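Local coordinates for probable adhesion protein (Pseudomonas aeruginosa PAO1, PDB 6R3Z), which binds ferrous iron and other divalent metal ions, nickel here, as the solute-binding protein of a probable metal transport system, at residues Y148-L152 / K260-E264; D170-I176 / L218-F224. All coordinates share one frame; numbering follows the deposited sequence.

Contact 1 (Y148-L152 / K260-E264); sequences YAKRL and KYEEE
E262 and R151 form a two-pronged salt bridge between two nearly parallel helices whose short axes lie 11.4 Å apart. The E262 side chain can be followed outward. CB lies by L152, 4.4 Å from its CD2. CG sits between the backbone N and the carbonyl carbon (chi1 68°), and the chain runs on extended toward the other helix. CD carries the carboxylate to the edge of the R151 guanidinium. There OE1 takes the NE of R151 at 2.9 Å, with an almost straight bond of 175°. OE2 takes NH2 of R151, also at 2.9 Å. Both oxygens use their syn lone pairs, and the two planes are only 8° apart. This side-on grip fixes the rotation of both groups. OE2 also meets the edge of the Y148 ring, 3.5 Å from CE1. A water donates to OE2 of E262 at 2.7 Å and accepts from Y148 OH and from E262 N, so it ties the phenol to the backbone of the second helix.

Beside the salt bridge, Y148 OH lies 3.6 Å from CD2 of Y261. L152 CD2 meets the edge of the Y261 ring, 4.0 Å from CE2. The Y261 OH reaches past the contact to F113 O and S119 OG.

Helix 138-160 lies in the chain between the two four-stranded parallel sheets, consistent with the long linking helix of family 9 solute-binding proteins. The contact packs the start of the last helix, 260-277, along it. Helix 14-24 flanks both through Y148 and Y261, and its N22 gives R151 NH2 a second partner. Helix 116-133 packs against Y148 and L152.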
ATOM      1  N   TYR A 148      -3.697 -11.864 -13.146  1.00 22.05           N
ATOM      2  CA  TYR A 148      -2.934 -11.137 -12.140  1.00 20.80           C
ATOM      3  C   TYR A 148      -3.357 -11.563 -10.730  1.00 24.61           C
ATOM      4  O   TYR A 148      -2.486 -11.854  -9.908  1.00 23.77           O
ATOM      5  CB  TYR A 148      -3.048  -9.620 -12.330  1.00 21.66           C
ATOM      6  CG  TYR A 148      -2.116  -8.818 -11.443  1.00 22.42           C
ATOM      7  CD1 TYR A 148      -0.743  -9.077 -11.419  1.00 23.67           C
ATOM      8  CD2 TYR A 148      -2.590  -7.744 -10.692  1.00 22.84           C
ATOM      9  CE1 TYR A 148       0.129  -8.291 -10.658  1.00 23.51           C
ATOM     10  CE2 TYR A 148      -1.737  -6.985  -9.893  1.00 22.97           C
ATOM     11  CZ  TYR A 148      -0.376  -7.245  -9.897  1.00 24.51           C
ATOM     12  OH  TYR A 148       0.454  -6.483  -9.111  1.00 23.86           O
ATOM     13  N   ALA A 149      -4.683 -11.667 -10.491  1.00 23.27           N
ATOM     14  CA  ALA A 149      -5.274 -12.129  -9.225  1.00 24.46           C
ATOM     15  C   ALA A 149      -4.794 -13.557  -8.897  1.00 27.01           C
ATOM     16  O   ALA A 149      -4.521 -13.849  -7.733  1.00 26.36           O
ATOM     17  CB  ALA A 149      -6.795 -12.089  -9.311  1.00 26.36           C
ATOM     18  N   LYS A 150      -4.616 -14.416  -9.929  1.00 22.41           N
ATOM     19  CA  LYS A 150      -4.130 -15.786  -9.724  1.00 22.57           C
ATOM     20  C   LYS A 150      -2.675 -15.733  -9.175  1.00 25.33           C
ATOM     21  O   LYS A 150      -2.342 -16.468  -8.234  1.00 24.32           O
ATOM     22  CB  LYS A 150      -4.209 -16.585 -11.041  1.00 24.88           C
ATOM     23  CG  LYS A 150      -3.985 -18.074 -10.855  1.00 31.49           C
ATOM     24  CD  LYS A 150      -4.112 -18.847 -12.163  1.00 40.67           C
ATOM     25  CE  LYS A 150      -3.707 -20.288 -11.957  1.00 51.90           C
ATOM     26  NZ  LYS A 150      -3.546 -21.007 -13.244  1.00 61.96           N
ATOM     27  N   ARG A 151      -1.835 -14.844  -9.747  1.00 22.54           N
ATOM     28  CA  ARG A 151      -0.440 -14.662  -9.312  1.00 22.79           C
ATOM     29  C   ARG A 151      -0.396 -14.158  -7.868  1.00 25.67           C
ATOM     30  O   ARG A 151       0.419 -14.644  -7.087  1.00 26.11           O
ATOM     31  CB  ARG A 151       0.354 -13.729 -10.256  1.00 23.92           C
ATOM     32  CG  ARG A 151       0.685 -14.387 -11.609  1.00 28.02           C
ATOM     33  CD  ARG A 151       2.039 -13.954 -12.185  1.00 28.90           C
ATOM     34  NE  ARG A 151       2.287 -12.504 -12.163  1.00 28.85           N
ATOM     35  CZ  ARG A 151       1.797 -11.624 -13.035  1.00 35.51           C
ATOM     36  NH1 ARG A 151       0.972 -12.023 -14.001  1.00 31.13           N
ATOM     37  NH2 ARG A 151       2.123 -10.335 -12.945  1.00 26.87           N
ATOM     38  N   LEU A 152      -1.287 -13.231  -7.507  1.00 22.33           N
ATOM     39  CA  LEU A 152      -1.314 -12.681  -6.140  1.00 22.31           C
ATOM     40  C   LEU A 152      -1.690 -13.765  -5.107  1.00 26.22           C
ATOM     41  O   LEU A 152      -1.073 -13.828  -4.039  1.00 24.52           O
ATOM     42  CB  LEU A 152      -2.203 -11.423  -6.015  1.00 22.80           C
ATOM     43  CG  LEU A 152      -1.813 -10.208  -6.904  1.00 24.86           C
ATOM     44  CD1 LEU A 152      -2.804  -9.052  -6.736  1.00 24.84           C
ATOM     45  CD2 LEU A 152      -0.350  -9.761  -6.671  1.00 25.83           C
ATOM     46  N   LYS A 260       6.801  -4.447  -9.407  1.00 20.67           N
ATOM     47  CA  LYS A 260       7.130  -3.934  -8.072  1.00 20.02           C
ATOM     48  C   LYS A 260       6.201  -4.472  -6.976  1.00 23.16           C
ATOM     49  O   LYS A 260       6.686  -4.948  -5.936  1.00 23.56           O
ATOM     50  CB  LYS A 260       7.114  -2.401  -8.034  1.00 20.23           C
ATOM     51  CG  LYS A 260       7.730  -1.868  -6.732  1.00 20.67           C
ATOM     52  CD  LYS A 260       7.596  -0.351  -6.644  1.00 26.17           C
ATOM     53  CE  LYS A 260       8.252   0.243  -5.414  1.00 24.91           C
ATOM     54  NZ  LYS A 260       9.714  -0.052  -5.366  1.00 26.01           N
ATOM     55  N   TYR A 261       4.884  -4.363  -7.200  1.00 20.80           N
ATOM     56  CA  TYR A 261       3.908  -4.796  -6.197  1.00 21.44           C
ATOM     57  C   TYR A 261       4.115  -6.248  -5.790  1.00 21.59           C
ATOM     58  O   TYR A 261       4.236  -6.521  -4.598  1.00 21.26           O
ATOM     59  CB  TYR A 261       2.452  -4.545  -6.632  1.00 22.70           C
ATOM     60  CG  TYR A 261       1.487  -4.901  -5.527  1.00 23.65           C
ATOM     61  CD1 TYR A 261       1.339  -4.073  -4.416  1.00 25.93           C
ATOM     62  CD2 TYR A 261       0.822  -6.127  -5.522  1.00 24.35           C
ATOM     63  CE1 TYR A 261       0.514  -4.429  -3.352  1.00 26.47           C
ATOM     64  CE2 TYR A 261      -0.020  -6.489  -4.469  1.00 24.49           C
ATOM     65  CZ  TYR A 261      -0.168  -5.635  -3.383  1.00 29.50           C
ATOM     66  OH  TYR A 261      -0.912  -6.020  -2.287  1.00 29.29           O
ATOM     67  N   GLU A 262       4.130  -7.175  -6.752  1.00 19.49           N
ATOM     68  CA  GLU A 262       4.262  -8.586  -6.387  1.00 20.15           C
ATOM     69  C   GLU A 262       5.635  -8.927  -5.747  1.00 24.32           C
ATOM     70  O   GLU A 262       5.672  -9.683  -4.771  1.00 26.33           O
ATOM     71  CB  GLU A 262       3.904  -9.516  -7.549  1.00 22.78           C
ATOM     72  CG  GLU A 262       4.824  -9.533  -8.739  1.00 29.64           C
ATOM     73  CD  GLU A 262       4.021 -10.095  -9.898  1.00 40.49           C
ATOM     74  OE1 GLU A 262       3.883 -11.337 -10.011  1.00 34.76           O
ATOM     75  OE2 GLU A 262       3.465  -9.273 -10.654  1.00 23.67           O
ATOM     76  N   GLU A 263       6.721  -8.305  -6.216  1.00 21.81           N
ATOM     77  CA  GLU A 263       8.070  -8.513  -5.673  1.00 23.06           C
ATOM     78  C   GLU A 263       8.142  -8.097  -4.191  1.00 26.43           C
ATOM     79  O   GLU A 263       8.551  -8.897  -3.339  1.00 25.77           O
ATOM     80  CB  GLU A 263       9.138  -7.753  -6.503  1.00 24.85           C
ATOM     81  CG  GLU A 263       9.385  -8.368  -7.872  1.00 34.34           C
ATOM     82  CD  GLU A 263      10.152  -7.499  -8.854  1.00 59.35           C
ATOM     83  OE1 GLU A 263      11.065  -6.763  -8.418  1.00 53.62           O
ATOM     84  OE2 GLU A 263       9.846  -7.568 -10.067  1.00 53.27           O
ATOM     85  N   GLU A 264       7.679  -6.878  -3.884  1.00 22.24           N
ATOM     86  CA  GLU A 264       7.733  -6.323  -2.520  1.00 22.02           C
ATOM     87  C   GLU A 264       6.692  -6.936  -1.594  1.00 24.25           C
ATOM     88  O   GLU A 264       6.985  -7.099  -0.406  1.00 25.00           O
ATOM     89  CB  GLU A 264       7.681  -4.807  -2.555  1.00 22.87           C
ATOM     90  CG  GLU A 264       8.832  -4.297  -3.412  1.00 23.52           C
ATOM     91  CD  GLU A 264       9.202  -2.839  -3.329  1.00 31.17           C
ATOM     92  OE1 GLU A 264       8.555  -2.097  -2.554  1.00 26.65           O
ATOM     93  OE2 GLU A 264      10.134  -2.436  -4.066  1.00 27.09           O
TER
HETATM   94  O   HOH W   1       3.135  -6.780  -9.613  1.00 21.95           O

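Contact 2 (D170-I176 / L218-F224)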
ATOM      1  N   ASP A 170       0.264 -14.585  23.114  1.00 29.65           N
ATOM      2  CA  ASP A 170       1.049 -13.429  23.599  1.00 29.69           C
ATOM      3  C   ASP A 170       1.863 -12.702  22.499  1.00 30.38           C
ATOM      4  O   ASP A 170       2.675 -11.820  22.822  1.00 29.68           O
ATOM      5  CB  ASP A 170       1.972 -13.871  24.760  1.00 33.13           C
ATOM      6  CG  ASP A 170       3.167 -14.739  24.378  1.00 42.55           C
ATOM      7  OD1 ASP A 170       3.132 -15.361  23.288  1.00 41.77           O
ATOM      8  OD2 ASP A 170       4.138 -14.796  25.168  1.00 47.49           O
ATOM      9  N   PHE A 171       1.670 -13.079  21.220  1.00 26.18           N
ATOM     10  CA  PHE A 171       2.426 -12.469  20.127  1.00 24.71           C
ATOM     11  C   PHE A 171       1.847 -11.105  19.741  1.00 28.73           C
ATOM     12  O   PHE A 171       1.089 -10.996  18.777  1.00 28.96           O
ATOM     13  CB  PHE A 171       2.523 -13.411  18.926  1.00 26.11           C
ATOM     14  CG  PHE A 171       3.432 -12.951  17.811  1.00 26.76           C
ATOM     15  CD1 PHE A 171       4.816 -12.999  17.954  1.00 28.82           C
ATOM     16  CD2 PHE A 171       2.906 -12.493  16.607  1.00 27.99           C
ATOM     17  CE1 PHE A 171       5.657 -12.602  16.909  1.00 28.95           C
ATOM     18  CE2 PHE A 171       3.747 -12.113  15.558  1.00 29.86           C
ATOM     19  CZ  PHE A 171       5.119 -12.166  15.719  1.00 27.65           C
ATOM     20  N   ARG A 172       2.169 -10.075  20.526  1.00 24.72           N
ATOM     21  CA  ARG A 172       1.705  -8.716  20.222  1.00 23.73           C
ATOM     22  C   ARG A 172       2.674  -8.054  19.268  1.00 25.41           C
ATOM     23  O   ARG A 172       3.890  -8.228  19.380  1.00 23.83           O
ATOM     24  CB  ARG A 172       1.489  -7.881  21.474  1.00 22.71           C
ATOM     25  CG  ARG A 172       0.172  -8.187  22.213  1.00 28.20           C
ATOM     26  CD  ARG A 172      -0.048  -7.151  23.309  1.00 26.15           C
ATOM     27  NE  ARG A 172      -1.185  -7.449  24.188  1.00 28.31           N
ATOM     28  CZ  ARG A 172      -2.441  -7.077  23.951  1.00 37.94           C
ATOM     29  NH1 ARG A 172      -2.751  -6.437  22.827  1.00 28.80           N
ATOM     30  NH2 ARG A 172      -3.402  -7.374  24.818  1.00 28.70           N
ATOM     31  N   VAL A 173       2.118  -7.275  18.336  1.00 23.14           N
ATOM     32  CA  VAL A 173       2.828  -6.613  17.240  1.00 22.17           C
ATOM     33  C   VAL A 173       2.649  -5.092  17.296  1.00 23.88           C
ATOM     34  O   VAL A 173       1.554  -4.612  17.559  1.00 22.94           O
ATOM     35  CB  VAL A 173       2.229  -7.185  15.906  1.00 27.26           C
ATOM     36  CG1 VAL A 173       2.596  -6.361  14.680  1.00 26.34           C
ATOM     37  CG2 VAL A 173       2.619  -8.651  15.714  1.00 27.26           C
ATOM     38  N   ALA A 174       3.718  -4.357  17.000  1.00 21.98           N
ATOM     39  CA  ALA A 174       3.685  -2.904  16.852  1.00 20.52           C
ATOM     40  C   ALA A 174       4.274  -2.547  15.463  1.00 23.57           C
ATOM     41  O   ALA A 174       5.049  -3.324  14.897  1.00 23.14           O
ATOM     42  CB  ALA A 174       4.487  -2.231  17.951  1.00 21.83           C
ATOM     43  N   THR A 175       3.894  -1.387  14.907  1.00 19.93           N
ATOM     44  CA  THR A 175       4.444  -0.908  13.640  1.00 19.90           C
ATOM     45  C   THR A 175       4.799   0.570  13.805  1.00 23.00           C
ATOM     46  O   THR A 175       4.190   1.249  14.635  1.00 22.91           O
ATOM     47  CB  THR A 175       3.520  -1.131  12.418  1.00 24.38           C
ATOM     48  OG1 THR A 175       2.394  -0.235  12.449  1.00 23.98           O
ATOM     49  CG2 THR A 175       3.071  -2.596  12.249  1.00 20.67           C
ATOM     50  N   ILE A 176       5.754   1.078  13.011  1.00 20.09           N
ATOM     51  CA  ILE A 176       6.098   2.522  13.078  1.00 20.27           C
ATOM     52  C   ILE A 176       4.999   3.305  12.321  1.00 23.28           C
ATOM     53  O   ILE A 176       4.383   4.214  12.889  1.00 22.68           O
ATOM     54  CB  ILE A 176       7.507   2.796  12.456  1.00 24.10           C
ATOM     55  CG1 ILE A 176       8.659   2.132  13.266  1.00 24.39           C
ATOM     56  CG2 ILE A 176       7.752   4.323  12.281  1.00 23.22           C
ATOM     57  CD1 ILE A 176       8.838   2.576  14.708  1.00 27.62           C
ATOM     58  N   LEU A 218       2.791  -3.764  27.770  1.00 24.24           N
ATOM     59  CA  LEU A 218       1.946  -4.738  27.063  1.00 25.22           C
ATOM     60  C   LEU A 218       2.702  -5.942  26.534  1.00 28.58           C
ATOM     61  O   LEU A 218       2.092  -6.815  25.895  1.00 27.94           O
ATOM     62  CB  LEU A 218       1.143  -4.058  25.942  1.00 25.19           C
ATOM     63  CG  LEU A 218       0.267  -2.876  26.399  1.00 30.69           C
ATOM     64  CD1 LEU A 218      -0.487  -2.280  25.241  1.00 31.31           C
ATOM     65  CD2 LEU A 218      -0.706  -3.284  27.546  1.00 32.16           C
ATOM     66  N   ASP A 219       4.024  -6.012  26.822  1.00 25.49           N
ATOM     67  CA  ASP A 219       4.901  -7.097  26.376  1.00 25.56           C
ATOM     68  C   ASP A 219       4.805  -7.314  24.845  1.00 27.43           C
ATOM     69  O   ASP A 219       4.543  -8.422  24.362  1.00 27.08           O
ATOM     70  CB  ASP A 219       4.639  -8.390  27.183  1.00 28.01           C
ATOM     71  CG  ASP A 219       5.728  -9.454  27.056  1.00 42.74           C
ATOM     72  OD1 ASP A 219       6.884  -9.098  26.678  1.00 41.62           O
ATOM     73  OD2 ASP A 219       5.435 -10.636  27.340  1.00 53.15           O
ATOM     74  N   VAL A 220       4.988  -6.220  24.078  1.00 22.40           N
ATOM     75  CA  VAL A 220       4.968  -6.297  22.611  1.00 21.77           C
ATOM     76  C   VAL A 220       6.212  -7.099  22.209  1.00 26.23           C
ATOM     77  O   VAL A 220       7.288  -6.880  22.764  1.00 25.60           O
ATOM     78  CB  VAL A 220       4.886  -4.892  21.955  1.00 23.81           C
ATOM     79  CG1 VAL A 220       5.136  -4.942  20.438  1.00 23.53           C
ATOM     80  CG2 VAL A 220       3.549  -4.231  22.257  1.00 23.10           C
ATOM     81  N   LYS A 221       6.037  -8.065  21.310  1.00 24.07           N
ATOM     82  CA  LYS A 221       7.104  -8.982  20.908  1.00 24.31           C
ATOM     83  C   LYS A 221       7.935  -8.484  19.737  1.00 30.58           C
ATOM     84  O   LYS A 221       9.159  -8.682  19.707  1.00 31.88           O
ATOM     85  CB  LYS A 221       6.540 -10.391  20.631  1.00 26.62           C
ATOM     86  CG  LYS A 221       5.818 -11.045  21.826  1.00 33.39           C
ATOM     87  CD  LYS A 221       6.734 -11.351  23.022  1.00 40.90           C
ATOM     88  CE  LYS A 221       5.965 -11.846  24.222  1.00 38.64           C
ATOM     89  NZ  LYS A 221       6.863 -12.059  25.399  1.00 44.36           N
ATOM     90  N   VAL A 222       7.265  -7.911  18.727  1.00 25.97           N
ATOM     91  CA  VAL A 222       7.946  -7.472  17.509  1.00 24.45           C
ATOM     92  C   VAL A 222       7.504  -6.077  17.095  1.00 27.29           C
ATOM     93  O   VAL A 222       6.380  -5.669  17.397  1.00 24.86           O
ATOM     94  CB  VAL A 222       7.786  -8.484  16.328  1.00 27.35           C
ATOM     95  CG1 VAL A 222       8.205  -9.903  16.723  1.00 26.92           C
ATOM     96  CG2 VAL A 222       6.371  -8.480  15.753  1.00 27.08           C
ATOM     97  N   ILE A 223       8.387  -5.374  16.370  1.00 24.12           N
ATOM     98  CA  ILE A 223       8.086  -4.086  15.768  1.00 23.04           C
ATOM     99  C   ILE A 223       8.477  -4.150  14.277  1.00 26.27           C
ATOM    100  O   ILE A 223       9.578  -4.617  13.946  1.00 25.80           O
ATOM    101  CB  ILE A 223       8.660  -2.848  16.523  1.00 27.59           C
ATOM    102  CG1 ILE A 223       8.118  -1.516  15.919  1.00 27.79           C
ATOM    103  CG2 ILE A 223      10.205  -2.879  16.583  1.00 29.43           C
ATOM    104  CD1 ILE A 223       8.085  -0.316  16.902  1.00 33.54           C
ATOM    105  N   PHE A 224       7.562  -3.715  13.398  1.00 22.44           N
ATOM    106  CA  PHE A 224       7.807  -3.626  11.964  1.00 20.58           C
ATOM    107  C   PHE A 224       8.053  -2.173  11.603  1.00 24.60           C
ATOM    108  O   PHE A 224       7.143  -1.339  11.732  1.00 22.11           O
ATOM    109  CB  PHE A 224       6.660  -4.218  11.130  1.00 21.88           C
ATOM    110  CG  PHE A 224       6.432  -5.694  11.339  1.00 22.11           C
ATOM    111  CD1 PHE A 224       7.288  -6.638  10.773  1.00 23.99           C
ATOM    112  CD2 PHE A 224       5.367  -6.148  12.109  1.00 24.42           C
ATOM    113  CE1 PHE A 224       7.087  -8.007  10.981  1.00 23.46           C
ATOM    114  CE2 PHE A 224       5.174  -7.517  12.330  1.00 26.45           C
ATOM    115  CZ  PHE A 224       6.016  -8.443  11.737  1.00 23.18           C
TER
HETATM  116  O   HOH W   2       2.472 -10.097  24.990  1.00 34.03           O
HETATM  117  O   HOH W   3       4.676 -13.257  27.371  1.00 57.81           O
HETATM  118  O   HOH W   4      -0.453  -7.728  27.231  1.00 50.31           O
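Strands 172-175 and 220-224 run parallel, their short axes 4.6 Å apart at closest approach and crossing at -22°, as the two central strands of a four-stranded parallel sheet of order 2-1-3-4. A174 is bonded through both its N and its O: its N donates to V222 O at 3.0 Å, and its O accepts from F224 N. I176 N then donates to F224 O. At the other end R172 O takes K221 N at 2.9 Å and, more weakly, V222 N.

V173, T175, V222 and F224 share one face. V173 CG1 meets the edge of the F224 ring, 3.7 Å from CE2. CG2 of V173 touches CG2 of V222. The CB of F171 points away from the other strand, but chi1 of -172° sets CG anti to N and swings the ring back, with CE1 against V222 CG1. A174 and I223 point to the other face. A174 CB touches V220 CG1 at 3.7 Å, and L215 of helix 205-217 packs on both residues. I176 and I223 meet through their CD1 atoms, with I237 of helix 234-241 touching both. Metal-binding H177 follows at once in the chain, and its O accepts the hydroxyl of T175.

Polar side chains gather at the end of the pair where D170 and D219 lie. D219 ends the preceding helix in a Schellman motif. K221 NZ binds D219 OD2 at 2.8 Å and has a long salt bridge to D170 OD2. A water donates to both carboxylates, 2.7 Å from D170 OD2 and 2.7 Å from D219 OD2.

Overall arrangement
Contact 1 joins two helices, and contact 2 joins two strands of the sheet 193-194, 172-175, 220-226, 244-248. Their centres are 27 Å apart; their nearest atoms are about 11 Å apart and do not touch. Along the chain contact 2 is nested inside contact 1: helix 138-160 leads to strand 172-175, strand 220-226 follows, and helix 260-277 comes last. Contact 2 lies within the second of the two sheets, whereas contact 1 lies on the long helix between the two sheets in the chain, as in the two-lobed family 9 solute-binding proteins. Neither contact supplies a metal ligand; the Y261 side chain is about 13 Å from the nickel and that of T175 about 10 Å.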